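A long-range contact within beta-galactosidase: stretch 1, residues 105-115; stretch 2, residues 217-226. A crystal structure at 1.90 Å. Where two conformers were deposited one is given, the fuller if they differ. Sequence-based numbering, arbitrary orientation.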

ATOM      1  N   HIS A 105      30.668  33.708 -17.977  1.00 15.44           N
ATOM      2  CA  HIS A 105      32.055  33.183 -17.959  1.00 15.55           C
ATOM      3  C   HIS A 105      33.061  34.228 -17.457  1.00 15.68           C
ATOM      4  O   HIS A 105      33.911  34.721 -18.198  1.00 15.94           O
ATOM      5  N   TYR A 106      32.950  34.558 -16.176  1.00 15.45           N
ATOM      6  CA  TYR A 106      33.950  35.351 -15.478  1.00 14.84           C
ATOM      7  C   TYR A 106      33.826  35.141 -13.977  1.00 14.91           C
ATOM      8  O   TYR A 106      32.747  34.787 -13.479  1.00 15.03           O
ATOM      9  N   THR A 107      34.925  35.356 -13.265  1.00 14.95           N
ATOM     10  CA  THR A 107      34.862  35.498 -11.816  1.00 15.32           C
ATOM     11  C   THR A 107      34.779  36.981 -11.475  1.00 15.71           C
ATOM     12  O   THR A 107      35.483  37.806 -12.073  1.00 15.90           O
ATOM     13  N   PHE A 108      33.921  37.300 -10.503  1.00 15.92           N
ATOM     14  CA  PHE A 108      33.757  38.666  -9.982  1.00 16.10           C
ATOM     15  C   PHE A 108      35.057  39.232  -9.381  1.00 16.56           C
ATOM     16  O   PHE A 108      35.194  40.457  -9.235  1.00 16.87           O
ATOM     17  N   ALA A 109      35.998  38.352  -9.012  1.00 16.52           N
ATOM     18  CA  ALA A 109      37.289  38.772  -8.451  1.00 16.57           C
ATOM     19  C   ALA A 109      38.292  39.279  -9.488  1.00 16.93           C
ATOM     20  O   ALA A 109      39.311  39.863  -9.105  1.00 16.55           O
ATOM     21  N   SER A 110      38.022  39.050 -10.777  1.00 16.78           N
ATOM     22  CA  SER A 110      38.959  39.402 -11.841  1.00 17.38           C
ATOM     23  C   SER A 110      39.076  40.910 -11.995  1.00 17.56           C
ATOM     24  O   SER A 110      38.134  41.565 -12.421  1.00 17.42           O
ATOM     25  N   LEU A 111      40.244  41.451 -11.665  1.00 17.87           N
ATOM     26  CA  LEU A 111      40.489  42.887 -11.801  1.00 18.52           C
ATOM     27  C   LEU A 111      40.639  43.294 -13.275  1.00 18.51           C
ATOM     28  O   LEU A 111      40.213  44.395 -13.669  1.00 17.52           O
ATOM     29  N   GLU A 112      41.211  42.400 -14.087  1.00 18.66           N
ATOM     30  CA  GLU A 112      41.320  42.634 -15.524  1.00 19.24           C
ATOM     31  C   GLU A 112      39.938  42.776 -16.170  1.00 18.81           C
ATOM     32  O   GLU A 112      39.718  43.701 -16.949  1.00 18.55           O
ATOM     33  N   TYR A 113      39.000  41.879 -15.849  1.00 17.91           N
ATOM     34  CA  TYR A 113      37.660  41.993 -16.439  1.00 17.32           C
ATOM     35  C   TYR A 113      36.919  43.226 -15.901  1.00 17.49           C
ATOM     36  O   TYR A 113      36.172  43.860 -16.635  1.00 16.72           O
ATOM     37  N   ARG A 114      37.138  43.577 -14.637  1.00 18.02           N
ATOM     38  CA  ARG A 114      36.538  44.808 -14.104  1.00 19.02           C
ATOM     39  C   ARG A 114      36.962  46.051 -14.894  1.00 18.71           C
ATOM     40  O   ARG A 114      36.143  46.940 -15.113  1.00 18.37           O
ATOM     41  N   GLU A 115      38.233  46.119 -15.294  1.00 18.69           N
ATOM     42  CA  GLU A 115      38.693  47.244 -16.114  0.50 18.86           C
ATOM     43  C   GLU A 115      38.030  47.222 -17.495  1.00 18.72           C
ATOM     44  O   GLU A 115      37.628  48.274 -17.994  1.00 18.00           O
ATOM     45  N   ASP A 217      31.042  40.014  -1.379  1.00 16.07           N
ATOM     46  CA  ASP A 217      31.610  41.367  -1.491  1.00 16.44           C
ATOM     47  C   ASP A 217      32.197  41.691  -2.874  1.00 16.07           C
ATOM     48  O   ASP A 217      32.154  42.846  -3.288  1.00 16.15           O
ATOM     49  N   GLN A 218      32.730  40.694  -3.578  1.00 15.97           N
ATOM     50  CA  GLN A 218      33.215  40.897  -4.949  1.00 16.52           C
ATOM     51  C   GLN A 218      32.053  41.196  -5.912  1.00 16.34           C
ATOM     52  O   GLN A 218      32.219  41.980  -6.861  1.00 16.51           O
ATOM     53  N   VAL A 219      30.883  40.593  -5.668  1.00 15.55           N
ATOM     54  CA  VAL A 219      29.674  40.939  -6.430  1.00 15.74           C
ATOM     55  C   VAL A 219      29.283  42.396  -6.148  1.00 15.56           C
ATOM     56  O   VAL A 219      29.005  43.144  -7.071  1.00 15.29           O
ATOM     57  N   VAL A 220      29.295  42.783  -4.872  1.00 15.74           N
ATOM     58  CA  VAL A 220      29.016  44.169  -4.461  1.00 16.02           C
ATOM     59  C   VAL A 220      29.944  45.141  -5.194  1.00 16.27           C
ATOM     60  O   VAL A 220      29.464  46.111  -5.793  1.00 16.96           O
ATOM     61  N   ALA A 221      31.250  44.856  -5.178  1.00 15.87           N
ATOM     62  CA  ALA A 221      32.269  45.711  -5.823  1.00 16.23           C
ATOM     63  C   ALA A 221      32.125  45.788  -7.345  1.00 16.17           C
ATOM     64  O   ALA A 221      32.230  46.870  -7.929  1.00 15.75           O
ATOM     65  N   PHE A 222      31.890  44.636  -7.973  1.00 16.02           N
ATOM     66  CA  PHE A 222      31.654  44.542  -9.427  1.00 15.94           C
ATOM     67  C   PHE A 222      30.465  45.392  -9.861  1.00 16.22           C
ATOM     68  O   PHE A 222      30.524  46.087 -10.884  1.00 16.87           O
ATOM     69  N   ASN A 223      29.385  45.322  -9.087  1.00 16.58           N
ATOM     70  CA  ASN A 223      28.179  46.096  -9.356  1.00 16.40           C
ATOM     71  C   ASN A 223      28.404  47.594  -9.090  1.00 16.93           C
ATOM     72  O   ASN A 223      27.958  48.444  -9.872  1.00 16.64           O
ATOM     73  N   LYS A 224      29.089  47.901  -7.992  1.00 17.46           N
ATOM     74  CA  LYS A 224      29.339  49.284  -7.581  1.00 19.07           C
ATOM     75  C   LYS A 224      30.140  50.086  -8.620  1.00 20.17           C
ATOM     76  O   LYS A 224      29.891  51.289  -8.800  1.00 20.86           O
ATOM     77  N   LEU A 225      31.073  49.441  -9.317  1.00 20.19           N
ATOM     78  CA  LEU A 225      31.831  50.158 -10.340  1.00 21.61           C
ATOM     79  C   LEU A 225      30.914  50.617 -11.484  1.00 20.47           C
ATOM     80  O   LEU A 225      31.085  51.722 -12.000  1.00 20.26           O
ATOM     81  N   GLN A 226      29.934  49.793 -11.850  1.00 19.31           N
ATOM     82  CA  GLN A 226      28.967  50.158 -12.888  1.00 19.06           C
ATOM     83  C   GLN A 226      28.020  51.251 -12.388  1.00 19.57           C
ATOM     84  O   GLN A 226      27.751  52.217 -13.101  1.00 19.69           O
TER

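Stretch 1 passes from a loop into a helix that begins at Leu111, and it packs on the helix of stretch 2 with 535 Å² buried, both sides summed. The two helix axes run 21° from parallel and approach no closer than 11.0 Å, a gap wide enough to be filled by side chains.

Tyr106 (chi1 p, 64°) points its CA-to-CB bond toward stretch 2. Its ring lies nearly parallel to that of Phe222 (planes at 13°, centroids 4.9 Å apart), but the two are slid apart and barely overlap; Tyr106 CZ comes within 3.6 Å of Phe222 CZ. Thr107 points away, and Thr107 OG1 accepts from Ala109 N at 3.1 Å, bracing the type I turn from Thr107 to Ser110.

Phe108 (m, -70°) also points toward the helix. Val219 CG2 sits over one face of the Phe108 ring, 3.6 Å from that ring's centroid and 8° off its normal, a CH-pi contact. The edge of the Phe108 ring meets the face of the Phe222 ring (Phe222 chi1 t, -177°), with planes at 86° and Phe108 CD1 3.6 Å from Phe222 CG. Ala109 is sideways and contributes its carbonyl: water 1 donates to Ala109 O (3.1 Å) and to Gln218 OE1 (3.0 Å).

Ser110 OG caps the helix by accepting from Tyr113 N at 3.1 Å. Tyr113 (t) starts sideways, yet Tyr113 CD2 reaches 3.9 Å from Phe222 CE2, at the edge of the Phe222 ring.

Arg114 (m, then t, t) sits among Gln218, Ala221, Phe222 and Leu225. Arg114 CB lies 3.7 Å from Leu225 CD2, and Ala221 CB lies over one guanidinium face, 3.8 Å from Arg114 NH1. Arg114 NH2 donates to Gln218 OE1 (3.0 Å, 143°) and to Phe108 O (2.8 Å), tying the turn to the helix. Water 2 accepts from Arg114 NH1 (3.1 Å) and donates to Gln218 OE1 (2.7 Å).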

ATOM      1  CB  HIS A 105      32.460  32.640 -19.347  1.00 15.55           C
ATOM      2  CG  HIS A 105      31.897  33.428 -20.486  1.00 15.61           C
ATOM      3  ND1 HIS A 105      30.680  33.124 -21.055  1.00 15.43           N
ATOM      4  CD2 HIS A 105      32.346  34.538 -21.121  1.00 15.54           C
ATOM      5  CE1 HIS A 105      30.420  33.991 -22.016  1.00 15.98           C
ATOM      6  NE2 HIS A 105      31.414  34.860 -22.078  1.00 15.53           N
ATOM      7  CB  TYR A 106      33.807  36.848 -15.801  1.00 14.51           C
ATOM      8  CG  TYR A 106      32.513  37.511 -15.346  1.00 14.08           C
ATOM      9  CD1 TYR A 106      32.391  38.054 -14.063  1.00 14.18           C
ATOM     10  CD2 TYR A 106      31.423  37.636 -16.214  1.00 14.10           C
ATOM     11  CE1 TYR A 106      31.215  38.678 -13.646  1.00 14.03           C
ATOM     12  CE2 TYR A 106      30.242  38.243 -15.805  1.00 13.79           C
ATOM     13  CZ  TYR A 106      30.144  38.770 -14.524  1.00 13.97           C
ATOM     14  OH  TYR A 106      28.976  39.383 -14.127  1.00 14.00           O
ATOM     15  CB  THR A 107      36.020  34.839 -11.041  1.00 15.24           C
ATOM     16  OG1 THR A 107      36.018  35.339  -9.693  1.00 15.36           O
ATOM     17  CG2 THR A 107      37.393  35.095 -11.681  1.00 15.13           C
ATOM     18  CB  PHE A 108      32.672  38.695  -8.895  1.00 15.98           C
ATOM     19  CG  PHE A 108      31.278  38.482  -9.405  1.00 15.80           C
ATOM     20  CD1 PHE A 108      30.550  39.548  -9.902  1.00 15.59           C
ATOM     21  CD2 PHE A 108      30.675  37.220  -9.361  1.00 15.80           C
ATOM     22  CE1 PHE A 108      29.254  39.377 -10.362  1.00 15.74           C
ATOM     23  CE2 PHE A 108      29.382  37.041  -9.824  1.00 15.84           C
ATOM     24  CZ  PHE A 108      28.669  38.122 -10.323  1.00 15.75           C
ATOM     25  CB  ALA A 109      37.917  37.639  -7.641  1.00 16.64           C
ATOM     26  CB  SER A 110      38.521  38.806 -13.179  1.00 17.49           C
ATOM     27  OG  SER A 110      39.396  39.215 -14.221  1.00 17.41           O
ATOM     28  CB  LEU A 111      41.710  43.296 -10.984  1.00 18.97           C
ATOM     29  CG  LEU A 111      41.636  42.973  -9.486  1.00 20.05           C
ATOM     30  CD1 LEU A 111      42.891  43.480  -8.785  1.00 20.30           C
ATOM     31  CD2 LEU A 111      40.387  43.568  -8.836  1.00 20.41           C
ATOM     32  CB  GLU A 112      42.131  41.529 -16.221  1.00 20.83           C
ATOM     33  CG  GLU A 112      43.616  41.503 -15.858  1.00 22.30           C
ATOM     34  CD  GLU A 112      44.443  40.531 -16.703  1.00 24.73           C
ATOM     35  OE1 GLU A 112      43.981  40.080 -17.778  1.00 26.89           O
ATOM     36  OE2 GLU A 112      45.587  40.221 -16.306  1.00 25.83           O
ATOM     37  CB  TYR A 113      36.813  40.721 -16.261  1.00 17.06           C
ATOM     38  CG  TYR A 113      35.482  40.802 -16.995  1.00 16.52           C
ATOM     39  CD1 TYR A 113      35.436  41.168 -18.342  1.00 16.82           C
ATOM     40  CD2 TYR A 113      34.275  40.547 -16.343  1.00 16.50           C
ATOM     41  CE1 TYR A 113      34.231  41.268 -19.025  1.00 17.15           C
ATOM     42  CE2 TYR A 113      33.059  40.633 -17.020  1.00 16.64           C
ATOM     43  CZ  TYR A 113      33.048  40.998 -18.363  1.00 16.61           C
ATOM     44  OH  TYR A 113      31.884  41.098 -19.053  1.00 16.46           O
ATOM     45  CB  ARG A 114      36.871  45.016 -12.637  1.00 19.55           C
ATOM     46  CG  ARG A 114      36.013  44.188 -11.704  1.00 20.58           C
ATOM     47  CD  ARG A 114      36.365  44.531 -10.275  1.00 21.17           C
ATOM     48  NE  ARG A 114      35.993  43.475  -9.365  1.00 21.19           N
ATOM     49  CZ  ARG A 114      36.238  43.491  -8.062  1.00 21.84           C
ATOM     50  NH1 ARG A 114      36.842  44.530  -7.474  1.00 22.02           N
ATOM     51  NH2 ARG A 114      35.866  42.456  -7.331  1.00 21.85           N
ATOM     52  CB  GLU A 115      40.221  47.296 -16.210  0.50 19.00           C
ATOM     53  CG  GLU A 115      40.883  47.699 -14.902  0.50 19.24           C
ATOM     54  CD  GLU A 115      40.301  48.975 -14.301  0.50 19.47           C
ATOM     55  OE1 GLU A 115      40.369  50.025 -14.970  0.50 20.01           O
ATOM     56  OE2 GLU A 115      39.786  48.942 -13.162  0.50 19.26           O
ATOM     57  CB  ASP A 217      32.655  41.616  -0.396  1.00 16.76           C
ATOM     58  CG  ASP A 217      32.034  42.015   0.935  1.00 16.77           C
ATOM     59  OD1 ASP A 217      30.817  42.280   1.011  1.00 16.70           O
ATOM     60  OD2 ASP A 217      32.792  42.075   1.917  1.00 17.38           O
ATOM     61  CB  GLN A 218      34.034  39.695  -5.458  1.00 16.97           C
ATOM     62  CG  GLN A 218      35.202  39.227  -4.575  1.00 17.93           C
ATOM     63  CD  GLN A 218      36.048  40.357  -3.985  1.00 19.13           C
ATOM     64  OE1 GLN A 218      36.607  41.191  -4.715  1.00 22.26           O
ATOM     65  NE2 GLN A 218      36.150  40.388  -2.676  1.00 17.98           N
ATOM     66  CB  VAL A 219      28.480  39.987  -6.148  1.00 15.40           C
ATOM     67  CG1 VAL A 219      27.263  40.381  -6.987  1.00 15.69           C
ATOM     68  CG2 VAL A 219      28.869  38.534  -6.437  1.00 15.36           C
ATOM     69  CB  VAL A 220      29.129  44.358  -2.924  1.00 16.13           C
ATOM     70  CG1 VAL A 220      28.946  45.822  -2.517  1.00 16.32           C
ATOM     71  CG2 VAL A 220      28.107  43.479  -2.205  1.00 16.33           C
ATOM     72  CB  ALA A 221      33.670  45.229  -5.466  1.00 16.46           C
ATOM     73  CB  PHE A 222      31.427  43.076  -9.809  1.00 15.61           C
ATOM     74  CG  PHE A 222      31.253  42.820 -11.288  1.00 15.23           C
ATOM     75  CD1 PHE A 222      29.998  42.888 -11.879  1.00 15.06           C
ATOM     76  CD2 PHE A 222      32.336  42.439 -12.074  1.00 15.31           C
ATOM     77  CE1 PHE A 222      29.823  42.606 -13.230  1.00 15.18           C
ATOM     78  CE2 PHE A 222      32.175  42.162 -13.429  1.00 15.20           C
ATOM     79  CZ  PHE A 222      30.915  42.252 -14.010  1.00 15.19           C
ATOM     80  CB  ASN A 223      27.014  45.567  -8.507  1.00 16.40           C
ATOM     81  CG  ASN A 223      25.709  46.297  -8.782  1.00 16.53           C
ATOM     82  OD1 ASN A 223      25.173  46.230  -9.890  1.00 16.57           O
ATOM     83  ND2 ASN A 223      25.197  47.005  -7.772  1.00 15.74           N
ATOM     84  CB  LYS A 224      30.042  49.312  -6.221  1.00 19.74           C
ATOM     85  CG  LYS A 224      30.312  50.690  -5.626  1.00 20.78           C
ATOM     86  CD  LYS A 224      29.070  51.574  -5.621  1.00 21.87           C
ATOM     87  CE  LYS A 224      29.105  52.644  -4.537  1.00 23.56           C
ATOM     88  NZ  LYS A 224      30.219  53.621  -4.705  1.00 24.55           N
ATOM     89  CB  LEU A 225      33.054  49.368 -10.828  1.00 23.64           C
ATOM     90  CG  LEU A 225      33.035  48.445 -12.047  1.00 25.46           C
ATOM     91  CD1 LEU A 225      32.978  49.197 -13.374  1.00 25.83           C
ATOM     92  CD2 LEU A 225      34.275  47.558 -12.002  1.00 27.13           C
ATOM     93  CB  GLN A 226      28.184  48.930 -13.378  1.00 18.68           C
ATOM     94  CG  GLN A 226      29.084  47.822 -13.941  1.00 18.80           C
ATOM     95  CD  GLN A 226      28.368  46.799 -14.818  1.00 18.76           C
ATOM     96  OE1 GLN A 226      27.285  47.077 -15.365  1.00 19.98           O
ATOM     97  NE2 GLN A 226      28.946  45.627 -14.956  1.00 17.20           N
TER
HETATM   98  O   HOH W   1      38.968  41.512  -6.524  1.00 41.34           O
HETATM   99  O   HOH W   2      37.319  43.787  -4.542  1.00 32.47           O